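Local coordinates for PBP5 (Haemophilus influenzae, PDB 3A3J), which removes C-terminal D-alanyl residues from sugar-peptide cell wall precursors, acting as a penicillin-binding carboxypeptidase, at residues T42-G47 and I162-E167; K170-K175 and D199-G204. All coordinates share one frame; numbering follows the deposited sequence.

Overall arrangement
Contacts 1 and 2 follow one another along the chain and lie side by side in the penicillin-recognising domain, their centres about 12 Å apart. Contact 1 joins the helix behind the probable nucleophile Ser36 to the end of helix 151-164; contact 2 sets the loop 170-175 against edge strand 197-206, which carries Lys202, a residue that probably binds substrate. Two packing contacts join them: Ser43 CB lies 3.3 Å from Tyr172 OH, and Ile162 CD1 lies 3.3 Å from Met201 CE. Contacts 1 and 2 both lie close to the probable catalytic residues. The side chain of Ser43 is about 5 Å from that of Lys39, the likely proton acceptor, and that of Tyr172 about 7 Å from it.

Contact 1. Residues T42-G47 and I162-E167; sequences TSYVVG and IRDLPE
Tyr44 and Asp164 meet tip to tip where two helices of the penicillin-recognising fold shared with beta-lactamases come together: helix 38-51, which follows the probable nucleophile Ser36, and the end of helix 151-164. The phenol OH gives its hydrogen to Asp164 OD2 at 2.7 Å. That oxygen lies in the plane of the ring, at its edge, while the carboxylate plane is turned 71° from the ring, and OD2 is met on its anti side by a donor 27° out of the carboxylate plane. His160 ND1 also bonds to OD2, so two groups grip the same oxygen. Tyr44 CG is anti to the backbone N (chi1 -171°), which carries the ring out from the helix towards the aspartate; Phe129 and Tyr125 meet the ring edge-to-face.

Leu165 packs beside this polar pair. It is the first residue to leave helix 151-164, and it stands at the N-cap position of helix 166-169. Its side chain reaches helix 38-51 at about a right angle to the tyrosine. CD1 packs against Tyr44 CD1 at 3.8 Å and lies 3.7 Å from Tyr44 O, so one methyl touches both ring and backbone. The other branch comes up to Gly47, where no side chain intervenes: Leu165 CD2 rests 3.6 Å from Gly47 C.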
ATOM      1  N   THR A  42       3.637  11.267  -2.388  1.00 23.18           N
ATOM      2  CA  THR A  42       3.293  12.394  -3.319  1.00 19.98           C
ATOM      3  C   THR A  42       2.208  12.031  -4.308  1.00 22.38           C
ATOM      4  O   THR A  42       1.250  12.793  -4.539  1.00 21.02           O
ATOM      5  CB  THR A  42       4.557  12.916  -4.107  1.00 20.71           C
ATOM      6  OG1 THR A  42       5.557  13.346  -3.171  1.00 19.89           O
ATOM      7  CG2 THR A  42       4.165  14.061  -5.034  1.00 15.48           C
ATOM      8  N   SER A  43       2.353  10.869  -4.963  1.00 23.68           N
ATOM      9  CA  SER A  43       1.287  10.418  -5.904  1.00 24.56           C
ATOM     10  C   SER A  43      -0.024  10.055  -5.190  1.00 22.72           C
ATOM     11  O   SER A  43      -1.095  10.152  -5.773  1.00 23.20           O
ATOM     12  CB  SER A  43       1.804   9.156  -6.643  1.00 25.52           C
ATOM     13  OG  SER A  43       3.209   9.439  -6.972  1.00 33.35           O
ATOM     14  N   TYR A  44       0.077   9.561  -3.966  1.00 23.39           N
ATOM     15  CA  TYR A  44      -1.131   9.341  -3.144  1.00 23.97           C
ATOM     16  C   TYR A  44      -1.928  10.687  -3.004  1.00 24.35           C
ATOM     17  O   TYR A  44      -3.085  10.798  -3.472  1.00 25.14           O
ATOM     18  CB  TYR A  44      -0.798   8.719  -1.765  1.00 24.51           C
ATOM     19  CG  TYR A  44      -2.107   8.315  -1.046  1.00 23.27           C
ATOM     20  CD1 TYR A  44      -2.697   7.059  -1.288  1.00 25.71           C
ATOM     21  CD2 TYR A  44      -2.811   9.226  -0.253  1.00 21.65           C
ATOM     22  CE1 TYR A  44      -3.931   6.686  -0.681  1.00 28.62           C
ATOM     23  CE2 TYR A  44      -4.035   8.876   0.377  1.00 25.67           C
ATOM     24  CZ  TYR A  44      -4.575   7.589   0.164  1.00 27.44           C
ATOM     25  OH  TYR A  44      -5.761   7.206   0.740  1.00 31.67           O
ATOM     26  N   VAL A  45      -1.254  11.735  -2.511  1.00 24.59           N
ATOM     27  CA  VAL A  45      -1.893  13.134  -2.453  1.00 22.87           C
ATOM     28  C   VAL A  45      -2.495  13.534  -3.789  1.00 24.17           C
ATOM     29  O   VAL A  45      -3.676  13.818  -3.868  1.00 22.95           O
ATOM     30  CB  VAL A  45      -0.868  14.164  -1.961  1.00 22.64           C
ATOM     31  CG1 VAL A  45      -1.456  15.580  -1.806  1.00 22.56           C
ATOM     32  CG2 VAL A  45      -0.350  13.708  -0.631  1.00 19.11           C
ATOM     33  N   VAL A  46      -1.702  13.443  -4.874  1.00 25.18           N
ATOM     34  CA  VAL A  46      -2.189  13.806  -6.218  1.00 25.90           C
ATOM     35  C   VAL A  46      -3.381  12.938  -6.585  1.00 26.69           C
ATOM     36  O   VAL A  46      -4.394  13.409  -7.117  1.00 27.96           O
ATOM     37  CB  VAL A  46      -1.055  13.649  -7.353  1.00 26.02           C
ATOM     38  CG1 VAL A  46      -1.639  13.981  -8.731  1.00 26.47           C
ATOM     39  CG2 VAL A  46       0.154  14.559  -7.117  1.00 24.46           C
ATOM     40  N   GLY A  47      -3.273  11.643  -6.322  1.00 27.16           N
ATOM     41  CA  GLY A  47      -4.368  10.772  -6.752  1.00 27.45           C
ATOM     42  C   GLY A  47      -5.666  11.012  -5.977  1.00 27.00           C
ATOM     43  O   GLY A  47      -6.748  11.038  -6.540  1.00 24.45           O
ATOM     44  N   ILE A 162      -2.790   1.072  -4.014  1.00 24.27           N
ATOM     45  CA  ILE A 162      -3.486   0.034  -4.763  1.00 24.98           C
ATOM     46  C   ILE A 162      -4.969   0.008  -4.395  1.00 25.65           C
ATOM     47  O   ILE A 162      -5.849  -0.078  -5.243  1.00 24.82           O
ATOM     48  CB  ILE A 162      -2.837  -1.362  -4.480  1.00 26.29           C
ATOM     49  CG1 ILE A 162      -1.375  -1.328  -5.029  1.00 27.90           C
ATOM     50  CG2 ILE A 162      -3.732  -2.503  -5.089  1.00 24.78           C
ATOM     51  CD1 ILE A 162      -0.442  -2.379  -4.428  1.00 32.53           C
ATOM     52  N   ARG A 163      -5.227   0.073  -3.102  1.00 26.02           N
ATOM     53  CA  ARG A 163      -6.644  -0.008  -2.609  1.00 27.19           C
ATOM     54  C   ARG A 163      -7.468   1.293  -2.897  1.00 26.21           C
ATOM     55  O   ARG A 163      -8.542   1.248  -3.465  1.00 26.10           O
ATOM     56  CB  ARG A 163      -6.637  -0.301  -1.083  1.00 25.12           C
ATOM     57  CG  ARG A 163      -8.095  -0.421  -0.477  1.00 28.62           C
ATOM     58  CD  ARG A 163      -7.982  -1.019   0.940  1.00 32.97           C
ATOM     59  NE  ARG A 163      -7.769  -2.434   0.803  1.00 30.41           N
ATOM     60  CZ  ARG A 163      -6.698  -3.108   1.165  1.00 31.87           C
ATOM     61  NH1 ARG A 163      -5.677  -2.543   1.763  1.00 32.92           N
ATOM     62  NH2 ARG A 163      -6.664  -4.399   0.931  1.00 33.28           N
ATOM     63  N   ASP A 164      -6.944   2.459  -2.534  1.00 27.50           N
ATOM     64  CA  ASP A 164      -7.743   3.773  -2.691  1.00 27.59           C
ATOM     65  C   ASP A 164      -7.730   4.385  -4.083  1.00 29.38           C
ATOM     66  O   ASP A 164      -8.645   5.122  -4.424  1.00 30.57           O
ATOM     67  CB  ASP A 164      -7.255   4.794  -1.669  1.00 27.21           C
ATOM     68  CG  ASP A 164      -7.203   4.204  -0.303  1.00 25.80           C
ATOM     69  OD1 ASP A 164      -8.003   3.259  -0.161  1.00 32.60           O
ATOM     70  OD2 ASP A 164      -6.426   4.589   0.621  1.00 27.58           O
ATOM     71  N   LEU A 165      -6.735   4.038  -4.902  1.00 29.91           N
ATOM     72  CA  LEU A 165      -6.447   4.711  -6.181  1.00 31.73           C
ATOM     73  C   LEU A 165      -6.194   3.715  -7.334  1.00 33.25           C
ATOM     74  O   LEU A 165      -5.149   3.778  -7.988  1.00 33.00           O
ATOM     75  CB  LEU A 165      -5.184   5.596  -6.000  1.00 30.80           C
ATOM     76  CG  LEU A 165      -5.276   6.693  -4.934  1.00 31.94           C
ATOM     77  CD1 LEU A 165      -3.965   7.432  -4.869  1.00 30.78           C
ATOM     78  CD2 LEU A 165      -6.487   7.627  -5.222  1.00 26.38           C
ATOM     79  N   PRO A 166      -7.144   2.790  -7.575  1.00 34.42           N
ATOM     80  CA  PRO A 166      -6.952   1.741  -8.586  1.00 35.09           C
ATOM     81  C   PRO A 166      -6.665   2.321  -9.972  1.00 36.63           C
ATOM     82  O   PRO A 166      -5.908   1.771 -10.757  1.00 36.65           O
ATOM     83  CB  PRO A 166      -8.278   0.994  -8.596  1.00 36.18           C
ATOM     84  CG  PRO A 166      -9.323   1.991  -7.773  1.00 36.21           C
ATOM     85  CD  PRO A 166      -8.437   2.742  -6.850  1.00 33.46           C
ATOM     86  N   GLU A 167      -7.251   3.443 -10.299  1.00 37.50           N
ATOM     87  CA  GLU A 167      -7.049   3.964 -11.620  1.00 39.01           C
ATOM     88  C   GLU A 167      -5.614   4.521 -11.693  1.00 38.87           C
ATOM     89  O   GLU A 167      -4.867   4.252 -12.650  1.00 41.01           O
ATOM     90  CB  GLU A 167      -8.152   4.972 -11.946  1.00 39.92           C
ATOM     91  CG  GLU A 167      -8.346   5.295 -13.405  1.00 45.66           C
ATOM     92  CD  GLU A 167      -8.289   4.071 -14.348  1.00 53.87           C
ATOM     93  OE1 GLU A 167      -8.899   3.003 -14.059  1.00 54.02           O
ATOM     94  OE2 GLU A 167      -7.630   4.194 -15.418  1.00 58.77           O
TER

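Contact 2. Residues K170-K175 and D199-G204; sequences KIYSEK and DGMKTG. With SO4 (sulfate ion), chain B.
Tyr172 and Ser173 bring the loop that follows helix 166-169 up to the edge strand, with CA of Tyr172 5.3 Å from CA of Gly200 and CA of Ser173 4.9 Å from CA of Asp199. That strand has a cis peptide before Met201 and two classic beta bulges, Asp199-Gly200 facing Ser216 and Met201-Lys202 facing Val214. The tyrosine ring presents its edge to the strand: Met201 O lies in the ring plane, 3.1 Å from Tyr172 CD1, an aromatic C-H pointing at a carbonyl. Met201 CG instead lies out of the ring plane, off the CD1-CE1 edge, 3.8 Å from Tyr172 CD1. Beyond it the chain bends at chi3 (-65°), and SD stands 5.5 Å from the ring centroid, 33° off the normal, in an oblique Met-aromatic contact.

Ser173 approaches more lightly, its CB 3.5 Å from Asp199 O. A water accepts a hydrogen bond from Ser173 OG; its approach to Asp199 O is doubtfully short. Asp199 OD1 turns elsewhere, to Tyr169 OH and a salt bridge with Arg224.

Further along the strand, Thr203 OG1 donates at 2.7 Å to O1 of a sulfate ion, probably from the crystallisation liquor, which Arg238 NH2 also bonds. Lys202 NZ bonds Ile96 O and, weakly, Ser99 OG. Lys202, Thr203 and Gly204 form the KTG motif of serine penicillin-recognising active sites, where the threonine probably helps receive a substrate carboxylate.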
ATOM      1  N   LYS A 170      -2.589   1.789 -12.025  1.00 30.14           N
ATOM      2  CA  LYS A 170      -2.340   1.251 -13.328  1.00 31.41           C
ATOM      3  C   LYS A 170      -1.145   1.935 -13.996  1.00 30.62           C
ATOM      4  O   LYS A 170      -0.469   1.337 -14.807  1.00 30.20           O
ATOM      5  CB  LYS A 170      -3.582   1.417 -14.193  1.00 31.69           C
ATOM      6  CG  LYS A 170      -4.695   0.462 -13.795  1.00 34.60           C
ATOM      7  CD  LYS A 170      -5.843   0.663 -14.737  1.00 37.06           C
ATOM      8  CE  LYS A 170      -7.065  -0.035 -14.214  1.00 40.60           C
ATOM      9  NZ  LYS A 170      -8.174   0.380 -15.096  1.00 42.32           N
ATOM     10  N   ILE A 171      -0.886   3.176 -13.623  1.00 28.67           N
ATOM     11  CA  ILE A 171       0.141   3.929 -14.265  1.00 27.17           C
ATOM     12  C   ILE A 171       1.505   3.356 -13.854  1.00 27.18           C
ATOM     13  O   ILE A 171       2.482   3.473 -14.581  1.00 28.12           O
ATOM     14  CB  ILE A 171       0.019   5.458 -13.924  1.00 26.19           C
ATOM     15  CG1 ILE A 171      -1.310   5.995 -14.469  1.00 25.43           C
ATOM     16  CG2 ILE A 171       1.265   6.260 -14.531  1.00 21.56           C
ATOM     17  CD1 ILE A 171      -1.658   7.495 -13.989  1.00 25.56           C
ATOM     18  N   TYR A 172       1.554   2.790 -12.671  1.00 25.38           N
ATOM     19  CA  TYR A 172       2.766   2.198 -12.119  1.00 26.34           C
ATOM     20  C   TYR A 172       3.323   0.976 -12.893  1.00 26.16           C
ATOM     21  O   TYR A 172       4.434   0.588 -12.657  1.00 26.00           O
ATOM     22  CB  TYR A 172       2.458   1.694 -10.741  1.00 25.50           C
ATOM     23  CG  TYR A 172       2.389   2.795  -9.751  1.00 29.67           C
ATOM     24  CD1 TYR A 172       3.438   3.031  -8.915  1.00 29.61           C
ATOM     25  CD2 TYR A 172       1.287   3.643  -9.691  1.00 29.69           C
ATOM     26  CE1 TYR A 172       3.402   4.073  -8.044  1.00 30.75           C
ATOM     27  CE2 TYR A 172       1.234   4.680  -8.767  1.00 28.61           C
ATOM     28  CZ  TYR A 172       2.289   4.873  -7.974  1.00 27.89           C
ATOM     29  OH  TYR A 172       2.286   5.890  -7.060  1.00 35.46           O
ATOM     30  N   SER A 173       2.565   0.384 -13.793  1.00 26.00           N
ATOM     31  CA  SER A 173       3.147  -0.652 -14.614  1.00 28.12           C
ATOM     32  C   SER A 173       3.485  -0.122 -16.064  1.00 27.93           C
ATOM     33  O   SER A 173       3.854  -0.909 -16.960  1.00 27.72           O
ATOM     34  CB  SER A 173       2.191  -1.841 -14.664  1.00 26.60           C
ATOM     35  OG  SER A 173       0.932  -1.317 -15.047  1.00 29.24           O
ATOM     36  N   GLU A 174       3.417   1.196 -16.295  1.00 27.35           N
ATOM     37  CA  GLU A 174       3.803   1.698 -17.610  1.00 27.74           C
ATOM     38  C   GLU A 174       5.320   1.573 -17.651  1.00 27.35           C
ATOM     39  O   GLU A 174       5.982   1.924 -16.673  1.00 28.04           O
ATOM     40  CB  GLU A 174       3.335   3.149 -17.820  1.00 26.70           C
ATOM     41  CG  GLU A 174       1.825   3.184 -17.942  1.00 29.04           C
ATOM     42  CD  GLU A 174       1.331   4.601 -18.071  1.00 26.77           C
ATOM     43  OE1 GLU A 174       2.205   5.476 -18.182  1.00 33.39           O
ATOM     44  OE2 GLU A 174       0.111   4.860 -18.016  1.00 30.40           O
ATOM     45  N   LYS A 175       5.850   1.023 -18.756  1.00 27.69           N
ATOM     46  CA  LYS A 175       7.286   0.632 -18.858  1.00 26.82           C
ATOM     47  C   LYS A 175       8.249   1.782 -19.226  1.00 26.54           C
ATOM     48  O   LYS A 175       9.450   1.727 -18.924  1.00 25.83           O
ATOM     49  CB  LYS A 175       7.433  -0.542 -19.861  1.00 28.33           C
ATOM     50  CG  LYS A 175       6.932  -1.944 -19.257  1.00 26.11           C
ATOM     51  CD  LYS A 175       7.615  -3.138 -19.963  1.00 32.61           C
ATOM     52  CE  LYS A 175       6.707  -4.298 -20.312  1.00 34.09           C
ATOM     53  NZ  LYS A 175       5.880  -4.680 -19.207  1.00 32.76           N
ATOM     54  N   ASP A 199       3.261  -5.678 -11.069  1.00 27.80           N
ATOM     55  CA  ASP A 199       2.618  -4.517 -11.685  1.00 24.86           C
ATOM     56  C   ASP A 199       2.820  -3.209 -10.926  1.00 25.15           C
ATOM     57  O   ASP A 199       2.137  -2.208 -11.222  1.00 22.76           O
ATOM     58  CB  ASP A 199       1.138  -4.797 -11.942  1.00 25.90           C
ATOM     59  CG  ASP A 199       0.333  -4.995 -10.635  1.00 26.06           C
ATOM     60  OD1 ASP A 199       0.865  -4.838  -9.492  1.00 23.89           O
ATOM     61  OD2 ASP A 199      -0.850  -5.288 -10.773  1.00 29.90           O
ATOM     62  N   GLY A 200       3.804  -3.219 -10.009  1.00 25.94           N
ATOM     63  CA  GLY A 200       4.274  -2.039  -9.276  1.00 25.95           C
ATOM     64  C   GLY A 200       5.528  -2.387  -8.520  1.00 25.73           C
ATOM     65  O   GLY A 200       5.924  -3.540  -8.501  1.00 27.14           O
ATOM     66  N   MET A 201       6.142  -1.452  -7.809  1.00 25.67           N
ATOM     67  CA  MET A 201       5.568  -0.112  -7.586  1.00 28.16           C
ATOM     68  C   MET A 201       6.579   1.028  -7.770  1.00 25.48           C
ATOM     69  O   MET A 201       6.355   1.913  -8.547  1.00 24.96           O
ATOM     70  CB  MET A 201       5.003  -0.080  -6.147  1.00 27.77           C
ATOM     71  CG  MET A 201       4.352   1.167  -5.717  1.00 36.05           C
ATOM     72  SD  MET A 201       3.120   0.839  -4.378  1.00 42.72           S
ATOM     73  CE  MET A 201       1.887  -0.141  -5.185  1.00 39.51           C
ATOM     74  N   LYS A 202       7.695   1.012  -7.044  1.00 24.25           N
ATOM     75  CA  LYS A 202       8.523   2.186  -7.079  1.00 24.77           C
ATOM     76  C   LYS A 202       9.914   1.872  -6.612  1.00 23.33           C
ATOM     77  O   LYS A 202      10.064   1.131  -5.682  1.00 22.73           O
ATOM     78  CB  LYS A 202       7.884   3.225  -6.109  1.00 25.94           C
ATOM     79  CG  LYS A 202       8.722   4.514  -5.825  1.00 26.35           C
ATOM     80  CD  LYS A 202       8.853   5.426  -6.997  1.00 31.63           C
ATOM     81  CE  LYS A 202       7.640   5.651  -7.834  1.00 30.07           C
ATOM     82  NZ  LYS A 202       8.075   6.745  -8.767  1.00 37.66           N
ATOM     83  N   THR A 203      10.922   2.497  -7.218  1.00 23.33           N
ATOM     84  CA  THR A 203      12.324   2.245  -6.888  1.00 22.34           C
ATOM     85  C   THR A 203      12.968   3.451  -6.261  1.00 21.73           C
ATOM     86  O   THR A 203      12.437   4.551  -6.374  1.00 20.72           O
ATOM     87  CB  THR A 203      13.126   1.992  -8.204  1.00 24.94           C
ATOM     88  OG1 THR A 203      12.902   3.085  -9.130  1.00 25.73           O
ATOM     89  CG2 THR A 203      12.583   0.767  -8.901  1.00 23.37           C
ATOM     90  N   GLY A 204      14.117   3.259  -5.617  1.00 20.36           N
ATOM     91  CA  GLY A 204      14.823   4.388  -5.047  1.00 23.29           C
ATOM     92  C   GLY A 204      16.229   3.950  -4.683  1.00 23.71           C
ATOM     93  O   GLY A 204      16.559   2.738  -4.734  1.00 23.49           O
TER
HETATM   94  S   SO4 B   1      16.258   4.387  -9.118  1.00 27.74           S
HETATM   95  O1  SO4 B   1      14.895   4.928  -9.044  1.00 23.59           O
HETATM   96  O2  SO4 B   1      16.883   3.982  -7.859  1.00 22.08           O
HETATM   97  O3  SO4 B   1      16.063   3.275 -10.024  1.00 27.04           O
HETATM   98  O4  SO4 B   1      17.246   5.443  -9.557  1.00 23.23           O
HETATM   99  O   HOH W   1       0.171  -1.295 -12.324  1.00 28.33           O